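Local atomic coordinates of amino acid amide racemase (Ochrobactrum anthropi, PDB entry 6GIO), a protein that is a pyridoxal-5'-phosphate-binding enzyme of the class-III aminotransferase family, built as a dimer of two copies of the chain. Residues E103-F108 with V284-P289; G33-E38 with I409-D414. All coordinates share one frame; numbering follows the deposited sequence.

Interaction 1: residues E103-F108 with V284-P289; sequences ERRVWF and VMDHAP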
ATOM      1  N   GLU C 103      23.371   2.021  14.787  1.00 32.69           N
ATOM      2  CA  GLU C 103      22.367   1.017  14.490  1.00 32.32           C
ATOM      3  C   GLU C 103      21.181   1.620  13.692  1.00 29.22           C
ATOM      4  O   GLU C 103      20.695   2.734  13.980  1.00 28.06           O
ATOM      5  CB  GLU C 103      21.886   0.372  15.790  1.00 36.13           C
ATOM      6  CG  GLU C 103      22.957  -0.450  16.531  1.00 38.10           C
ATOM      7  CD  GLU C 103      23.124  -1.863  15.969  1.00 45.32           C
ATOM      8  OE1 GLU C 103      22.184  -2.386  15.302  1.00 45.19           O
ATOM      9  OE2 GLU C 103      24.189  -2.476  16.207  1.00 45.59           O
ATOM     10  N   ARG C 104      20.772   0.913  12.647  1.00 26.26           N
ATOM     11  CA  ARG C 104      19.657   1.339  11.809  1.00 25.75           C
ATOM     12  C   ARG C 104      18.819   0.104  11.459  1.00 24.03           C
ATOM     13  O   ARG C 104      19.297  -1.037  11.536  1.00 25.29           O
ATOM     14  CB  ARG C 104      20.152   2.010  10.524  1.00 25.70           C
ATOM     15  CG  ARG C 104      21.044   3.219  10.771  1.00 27.80           C
ATOM     16  CD  ARG C 104      21.506   3.856   9.478  1.00 29.03           C
ATOM     17  NE  ARG C 104      22.383   2.951   8.760  1.00 28.59           N
ATOM     18  CZ  ARG C 104      22.521   2.888   7.454  1.00 29.35           C
ATOM     19  NH1 ARG C 104      21.860   3.696   6.649  1.00 32.97           N
ATOM     20  NH2 ARG C 104      23.348   2.005   6.952  1.00 33.14           N
ATOM     21  N   ARG C 105      17.566   0.325  11.117  1.00 22.22           N
ATOM     22  CA  ARG C 105      16.694  -0.758  10.660  1.00 22.40           C
ATOM     23  C   ARG C 105      15.806  -0.253   9.518  1.00 22.45           C
ATOM     24  O   ARG C 105      15.676   0.975   9.272  1.00 19.62           O
ATOM     25  CB  ARG C 105      15.803  -1.252  11.784  1.00 22.14           C
ATOM     26  CG  ARG C 105      16.526  -1.692  13.046  1.00 23.23           C
ATOM     27  CD  ARG C 105      17.236  -3.009  12.839  1.00 24.46           C
ATOM     28  NE  ARG C 105      17.831  -3.565  14.043  1.00 26.29           N
ATOM     29  CZ  ARG C 105      19.051  -3.296  14.510  1.00 28.56           C
ATOM     30  NH1 ARG C 105      19.831  -2.444  13.885  1.00 29.00           N
ATOM     31  NH2 ARG C 105      19.491  -3.899  15.620  1.00 27.63           N
ATOM     32  N   VAL C 106      15.164  -1.236   8.886  1.00 21.48           N
ATOM     33  CA  VAL C 106      14.377  -1.056   7.681  1.00 19.92           C
ATOM     34  C   VAL C 106      12.961  -1.586   7.878  1.00 19.76           C
ATOM     35  O   VAL C 106      12.750  -2.683   8.394  1.00 22.38           O
ATOM     36  CB  VAL C 106      14.998  -1.833   6.550  1.00 18.78           C
ATOM     37  CG1 VAL C 106      14.295  -1.503   5.232  1.00 18.49           C
ATOM     38  CG2 VAL C 106      16.480  -1.500   6.506  1.00 19.38           C
ATOM     39  N   TRP C 107      11.995  -0.781   7.506  1.00 18.83           N
ATOM     40  CA  TRP C 107      10.612  -1.209   7.457  1.00 19.00           C
ATOM     41  C   TRP C 107      10.277  -1.219   6.013  1.00 17.46           C
ATOM     42  O   TRP C 107      10.718  -0.367   5.309  1.00 17.31           O
ATOM     43  CB  TRP C 107       9.749  -0.171   8.186  1.00 19.94           C
ATOM     44  CG  TRP C 107       8.264  -0.251   8.033  1.00 19.71           C
ATOM     45  CD1 TRP C 107       7.406  -0.827   8.896  1.00 19.59           C
ATOM     46  CD2 TRP C 107       7.456   0.357   6.990  1.00 19.86           C
ATOM     47  NE1 TRP C 107       6.111  -0.662   8.446  1.00 21.72           N
ATOM     48  CE2 TRP C 107       6.113   0.076   7.291  1.00 20.21           C
ATOM     49  CE3 TRP C 107       7.746   1.108   5.826  1.00 20.82           C
ATOM     50  CZ2 TRP C 107       5.045   0.522   6.491  1.00 19.47           C
ATOM     51  CZ3 TRP C 107       6.648   1.535   5.004  1.00 20.03           C
ATOM     52  CH2 TRP C 107       5.333   1.222   5.359  1.00 19.16           C
ATOM     53  N   PHE C 108       9.432  -2.143   5.592  1.00 19.07           N
ATOM     54  CA  PHE C 108       8.929  -2.191   4.215  1.00 18.78           C
ATOM     55  C   PHE C 108       7.450  -1.908   4.078  1.00 17.87           C
ATOM     56  O   PHE C 108       6.660  -2.280   4.948  1.00 18.51           O
ATOM     57  CB  PHE C 108       9.168  -3.583   3.646  1.00 20.35           C
ATOM     58  CG  PHE C 108      10.604  -3.861   3.330  1.00 21.05           C
ATOM     59  CD1 PHE C 108      11.249  -3.174   2.293  1.00 21.09           C
ATOM     60  CD2 PHE C 108      11.335  -4.781   4.094  1.00 21.23           C
ATOM     61  CE1 PHE C 108      12.586  -3.401   2.010  1.00 20.60           C
ATOM     62  CE2 PHE C 108      12.661  -5.044   3.786  1.00 21.62           C
ATOM     63  CZ  PHE C 108      13.301  -4.344   2.762  1.00 20.78           C
ATOM     64  N   VAL C 284      14.380   4.766  16.848  1.00 25.06           N
ATOM     65  CA  VAL C 284      13.063   5.110  16.275  1.00 24.61           C
ATOM     66  C   VAL C 284      12.353   3.879  15.713  1.00 22.63           C
ATOM     67  O   VAL C 284      11.164   3.654  15.981  1.00 21.99           O
ATOM     68  CB  VAL C 284      13.233   6.127  15.124  1.00 25.83           C
ATOM     69  CG1 VAL C 284      11.910   6.381  14.389  1.00 24.76           C
ATOM     70  CG2 VAL C 284      13.853   7.406  15.646  1.00 26.08           C
ATOM     71  N   MET C 285      13.080   3.100  14.920  1.00 22.57           N
ATOM     72  CA  MET C 285      12.486   2.070  14.082  1.00 22.06           C
ATOM     73  C   MET C 285      12.008   0.862  14.896  1.00 24.08           C
ATOM     74  O   MET C 285      11.062   0.150  14.510  1.00 22.32           O
ATOM     75  CB  MET C 285      13.461   1.666  12.975  1.00 22.33           C
ATOM     76  CG  MET C 285      13.825   2.802  12.053  1.00 23.00           C
ATOM     77  SD  MET C 285      12.422   3.526  11.143  1.00 24.84           S
ATOM     78  CE  MET C 285      11.837   2.131  10.213  1.00 23.13           C
ATOM     79  N   ASP C 286      12.652   0.658  16.042  1.00 24.08           N
ATOM     80  CA  ASP C 286      12.239  -0.356  17.003  1.00 24.94           C
ATOM     81  C   ASP C 286      11.379   0.217  18.134  1.00 25.31           C
ATOM     82  O   ASP C 286      11.315  -0.380  19.199  1.00 27.44           O
ATOM     83  CB  ASP C 286      13.464  -1.037  17.621  1.00 25.37           C
ATOM     84  CG  ASP C 286      14.134  -1.997  16.682  1.00 26.62           C
ATOM     85  OD1 ASP C 286      13.645  -2.193  15.522  1.00 24.61           O
ATOM     86  OD2 ASP C 286      15.182  -2.555  17.117  1.00 26.04           O
ATOM     87  N   HIS C 287      10.694   1.335  17.900  1.00 27.80           N
ATOM     88  CA  HIS C 287       9.926   2.048  18.963  1.00 29.68           C
ATOM     89  C   HIS C 287       8.962   1.110  19.708  1.00 29.72           C
ATOM     90  O   HIS C 287       8.919   1.126  20.919  1.00 26.62           O
ATOM     91  CB  HIS C 287       9.154   3.236  18.366  1.00 29.20           C
ATOM     92  CG  HIS C 287       8.087   3.781  19.257  1.00 28.98           C
ATOM     93  ND1 HIS C 287       8.369   4.541  20.372  1.00 28.31           N
ATOM     94  CD2 HIS C 287       6.734   3.701  19.186  1.00 29.06           C
ATOM     95  CE1 HIS C 287       7.239   4.886  20.965  1.00 27.14           C
ATOM     96  NE2 HIS C 287       6.231   4.375  20.276  1.00 28.79           N
ATOM     97  N   ALA C 288       8.209   0.296  18.976  1.00 28.04           N
ATOM     98  CA  ALA C 288       7.346  -0.697  19.594  1.00 27.61           C
ATOM     99  C   ALA C 288       7.019  -1.804  18.613  1.00 29.69           C
ATOM    100  O   ALA C 288       6.937  -1.558  17.421  1.00 29.59           O
ATOM    101  CB  ALA C 288       6.065  -0.039  20.064  1.00 29.85           C
ATOM    102  N   PRO C 289       6.760  -3.023  19.114  1.00 29.04           N
ATOM    103  CA  PRO C 289       6.346  -4.037  18.181  1.00 26.86           C
ATOM    104  C   PRO C 289       4.987  -3.745  17.579  1.00 24.17           C
ATOM    105  O   PRO C 289       4.171  -3.045  18.150  1.00 23.34           O
ATOM    106  CB  PRO C 289       6.331  -5.315  19.041  1.00 29.61           C
ATOM    107  CG  PRO C 289       6.028  -4.824  20.421  1.00 30.82           C
ATOM    108  CD  PRO C 289       6.760  -3.513  20.504  1.00 30.95           C
TER
HETATM  109  O   HOH W   1      15.046  -4.638  15.056  1.00 22.66           O
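Met285, at the end of helix 282-285, packs against the backbone and CB of Arg105 and against CB of Trp107, on strand 104-109. Arg105 CB lies 3.9 Å from Met285 CB, and Arg105 O lies 3.8 Å from Met285 CG. Bends at chi2 and chi3 (both -61°) turn the thioether along the strand and bring Met285 CE to 3.7 Å from Trp107 CB. The indole itself leads away, its NE1 bonded to Val292 O; it packs on helix 112-127, and the Trp107 side chain is about 9 Å from a bound pyridoxal-5'-phosphate.

Polar groups meet less directly. Arg105 NE donates to a water at 3.2 Å, and the same water lies 2.9 Å from Asp286 OD1, bridging the two groups. The Asp286 carboxylate stands 81° from the guanidinium plane, with OD2 4.2 Å from Arg105 NE, a charge proximity rather than a salt bridge. OD1 also accepts from the backbone N of Glu17 of the second subunit, and OD2 from Gln282.

Within its own segment, Arg105 bends back at chi2 (-73°) and grips Glu103 end-on. Arg105 NH1 reaches Glu103 OE1 at 2.7 Å while NH2 meets the same oxygen from above the carboxylate plane, and NH1 also bonds Arg104 O.

The guanidinium is thus held mainly by Glu103 and the carbonyl of Arg104 and meets Asp286 through water; its nearby positive charge would probably favour the ionised form of that carboxylate.

Interaction 2: residues G33-E38 with I409-D414; sequences GNRLIE and IDEAAD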
ATOM      1  N   GLY C  33      11.239  -3.312 -23.159  1.00 24.50           N
ATOM      2  CA  GLY C  33      12.336  -2.392 -23.059  1.00 23.59           C
ATOM      3  C   GLY C  33      11.839  -1.095 -22.495  1.00 22.69           C
ATOM      4  O   GLY C  33      11.098  -1.050 -21.506  1.00 21.35           O
ATOM      5  N   ASN C  34      12.225  -0.020 -23.146  1.00 22.87           N
ATOM      6  CA  ASN C  34      11.754   1.292 -22.771  1.00 23.56           C
ATOM      7  C   ASN C  34      10.471   1.672 -23.537  1.00 24.82           C
ATOM      8  O   ASN C  34      10.108   2.849 -23.572  1.00 27.39           O
ATOM      9  CB  ASN C  34      12.881   2.300 -22.995  1.00 23.42           C
ATOM     10  CG  ASN C  34      14.169   1.906 -22.259  1.00 24.08           C
ATOM     11  OD1 ASN C  34      14.130   1.400 -21.143  1.00 22.62           O
ATOM     12  ND2 ASN C  34      15.302   2.079 -22.913  1.00 24.33           N
ATOM     13  N   ARG C  35       9.775   0.710 -24.137  1.00 23.09           N
ATOM     14  CA  ARG C  35       8.531   1.048 -24.887  1.00 24.47           C
ATOM     15  C   ARG C  35       7.293   0.399 -24.300  1.00 25.46           C
ATOM     16  O   ARG C  35       7.392  -0.667 -23.693  1.00 27.79           O
ATOM     17  CB  ARG C  35       8.658   0.653 -26.364  1.00 24.69           C
ATOM     18  CG  ARG C  35       9.959   1.114 -27.042  1.00 26.81           C
ATOM     19  CD  ARG C  35       9.926   0.853 -28.550  1.00 29.62           C
ATOM     20  NE  ARG C  35       9.056   1.828 -29.191  1.00 31.24           N
ATOM     21  CZ  ARG C  35       9.446   3.047 -29.579  1.00 31.36           C
ATOM     22  NH1 ARG C  35       8.556   3.856 -30.137  1.00 31.69           N
ATOM     23  NH2 ARG C  35      10.707   3.449 -29.437  1.00 31.74           N
ATOM     24  N   LEU C  36       6.133   1.050 -24.463  1.00 26.02           N
ATOM     25  CA  LEU C  36       4.865   0.543 -23.976  1.00 25.40           C
ATOM     26  C   LEU C  36       3.992   0.205 -25.174  1.00 26.47           C
ATOM     27  O   LEU C  36       4.028   0.912 -26.188  1.00 24.57           O
ATOM     28  CB  LEU C  36       4.143   1.562 -23.082  1.00 25.20           C
ATOM     29  CG  LEU C  36       4.848   1.778 -21.731  1.00 28.15           C
ATOM     30  CD1 LEU C  36       4.274   2.997 -21.037  1.00 29.93           C
ATOM     31  CD2 LEU C  36       4.766   0.540 -20.837  1.00 27.76           C
ATOM     32  N   ILE C  37       3.208  -0.869 -25.057  1.00 25.26           N
ATOM     33  CA  ILE C  37       2.381  -1.302 -26.195  1.00 28.13           C
ATOM     34  C   ILE C  37       0.925  -0.932 -25.987  1.00 25.88           C
ATOM     35  O   ILE C  37       0.271  -1.392 -25.061  1.00 25.67           O
ATOM     36  CB  ILE C  37       2.465  -2.832 -26.435  1.00 28.49           C
ATOM     37  CG1 ILE C  37       3.896  -3.326 -26.327  1.00 27.87           C
ATOM     38  CG2 ILE C  37       1.792  -3.193 -27.765  1.00 28.26           C
ATOM     39  CD1 ILE C  37       4.886  -2.688 -27.263  1.00 30.26           C
ATOM     40  N   GLU C  38       0.433  -0.069 -26.844  1.00 28.31           N
ATOM     41  CA  GLU C  38      -0.965   0.331 -26.810  1.00 29.42           C
ATOM     42  C   GLU C  38      -1.802  -0.794 -27.356  1.00 28.87           C
ATOM     43  O   GLU C  38      -1.334  -1.563 -28.190  1.00 30.10           O
ATOM     44  CB  GLU C  38      -1.167   1.600 -27.646  1.00 31.65           C
ATOM     45  CG  GLU C  38      -2.598   2.118 -27.684  1.00 36.95           C
ATOM     46  CD  GLU C  38      -2.716   3.615 -28.016  1.00 38.70           C
ATOM     47  OE1 GLU C  38      -1.891   4.131 -28.813  1.00 37.80           O
ATOM     48  OE2 GLU C  38      -3.648   4.261 -27.460  1.00 37.67           O
ATOM     49  N   ILE C 409      16.896   8.921 -26.957  1.00 33.83           N
ATOM     50  CA  ILE C 409      16.995  10.348 -26.626  1.00 35.30           C
ATOM     51  C   ILE C 409      16.726  11.229 -27.849  1.00 36.70           C
ATOM     52  O   ILE C 409      15.976  12.196 -27.729  1.00 32.64           O
ATOM     53  CB  ILE C 409      18.331  10.711 -25.948  1.00 36.95           C
ATOM     54  CG1 ILE C 409      18.376  10.092 -24.558  1.00 37.57           C
ATOM     55  CG2 ILE C 409      18.472  12.226 -25.813  1.00 36.57           C
ATOM     56  CD1 ILE C 409      19.735  10.126 -23.887  1.00 42.33           C
ATOM     57  N   ASP C 410      17.301  10.900 -29.022  1.00 37.52           N
ATOM     58  CA  ASP C 410      17.008  11.673 -30.265  1.00 37.37           C
ATOM     59  C   ASP C 410      15.553  11.566 -30.667  1.00 33.41           C
ATOM     60  O   ASP C 410      14.987  12.524 -31.158  1.00 34.64           O
ATOM     61  CB  ASP C 410      17.817  11.206 -31.515  1.00 44.17           C
ATOM     62  CG  ASP C 410      19.307  11.427 -31.391  1.00 50.91           C
ATOM     63  OD1 ASP C 410      19.721  12.372 -30.687  1.00 53.85           O
ATOM     64  OD2 ASP C 410      20.076  10.646 -32.021  1.00 60.98           O
ATOM     65  N   GLU C 411      14.971  10.376 -30.543  1.00 30.50           N
ATOM     66  CA  GLU C 411      13.564  10.176 -30.903  1.00 30.20           C
ATOM     67  C   GLU C 411      12.648  10.996 -29.983  1.00 29.27           C
ATOM     68  O   GLU C 411      11.614  11.562 -30.415  1.00 27.62           O
ATOM     69  CB  GLU C 411      13.197   8.699 -30.800  1.00 30.23           C
ATOM     70  CG  GLU C 411      11.762   8.418 -31.166  1.00 29.58           C
ATOM     71  CD  GLU C 411      11.338   6.990 -30.915  1.00 34.83           C
ATOM     72  OE1 GLU C 411      12.115   6.208 -30.312  1.00 35.85           O
ATOM     73  OE2 GLU C 411      10.200   6.645 -31.327  1.00 36.70           O
ATOM     74  N   ALA C 412      13.031  11.042 -28.711  1.00 26.26           N
ATOM     75  CA  ALA C 412      12.303  11.826 -27.718  1.00 28.07           C
ATOM     76  C   ALA C 412      12.311  13.329 -28.004  1.00 25.95           C
ATOM     77  O   ALA C 412      11.270  14.005 -28.010  1.00 27.60           O
ATOM     78  CB  ALA C 412      12.882  11.542 -26.329  1.00 28.28           C
ATOM     79  N   ALA C 413      13.509  13.865 -28.171  1.00 27.77           N
ATOM     80  CA  ALA C 413      13.704  15.280 -28.442  1.00 26.35           C
ATOM     81  C   ALA C 413      12.957  15.696 -29.705  1.00 27.89           C
ATOM     82  O   ALA C 413      12.344  16.772 -29.780  1.00 29.59           O
ATOM     83  CB  ALA C 413      15.171  15.544 -28.594  1.00 27.45           C
ATOM     84  N   ASP C 414      12.979  14.837 -30.702  1.00 29.10           N
ATOM     85  CA  ASP C 414      12.287  15.143 -31.952  1.00 28.66           C
ATOM     86  C   ASP C 414      10.792  15.173 -31.777  1.00 29.08           C
ATOM     87  O   ASP C 414      10.092  16.045 -32.344  1.00 29.91           O
ATOM     88  CB  ASP C 414      12.714  14.147 -33.037  1.00 30.38           C
ATOM     89  CG  ASP C 414      14.087  14.488 -33.652  1.00 31.36           C
ATOM     90  OD1 ASP C 414      14.624  15.607 -33.451  1.00 32.86           O
ATOM     91  OD2 ASP C 414      14.645  13.619 -34.333  1.00 34.99           O
TER
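The backbones of strand 35-38 and helix 406-424 stand apart here, with Arg35 CA 12.0 Å from Glu411 CA, and the two long side chains span that distance from opposite directions. Glu411 is fully stretched: with CG anti to the backbone N (chi1 -180°) and the chain straight beyond it, its carboxylate is carried off the helix toward the strand. Arg35 instead kinks at chi3 (75°), which swings the guanidinium round to present NH1 and NH2 end-on.

The two flat groups lie nearly coplanar, 12° apart, and meet edge to edge as a two-pronged salt bridge. One prong is the stronger: Arg35 NH2 donates to Glu411 OE1 at 3.2 Å, close to straight and onto the syn lone pair. The other, from Arg35 NH1 to Glu411 OE2, is weak at 3.4 Å. Because each nitrogen has its own oxygen, rotation of either group about its long axis would disturb both bonds.

Arg35 has another polar partner, since its NE donates to Ser43 OG, and both Arg35 and Glu411 lean on Leu45 of strand 43-46. Ser43 is thus placed to steady the guanidinium that faces the helix.

This is a bidentate, end-on arginine–carboxylate pair at the protein surface, tying an N-terminal strand of a mixed sheet to a C-terminal helix in the fold type I architecture of the class-III aminotransferase family.

The two contacts occupy opposite sides of the chain's centre, their own centres 41 Å apart and their nearest atoms about 24 Å apart, so neither touches the other. They also belong to different mixed sheets: interaction 1 involves strand 104-109 of one, interaction 2 strand 35-38 of the other. Along the chain they are nested, since residues 33-38 and 409-414 close a long loop that contains both 103-108 and 284-289. Interaction 2 thus brings early and late parts of the chain together at the surface, whereas interaction 1 is buried, beside the second subunit. Together they illustrate how one fold combines surface ion pairing with packing at a dimer interface.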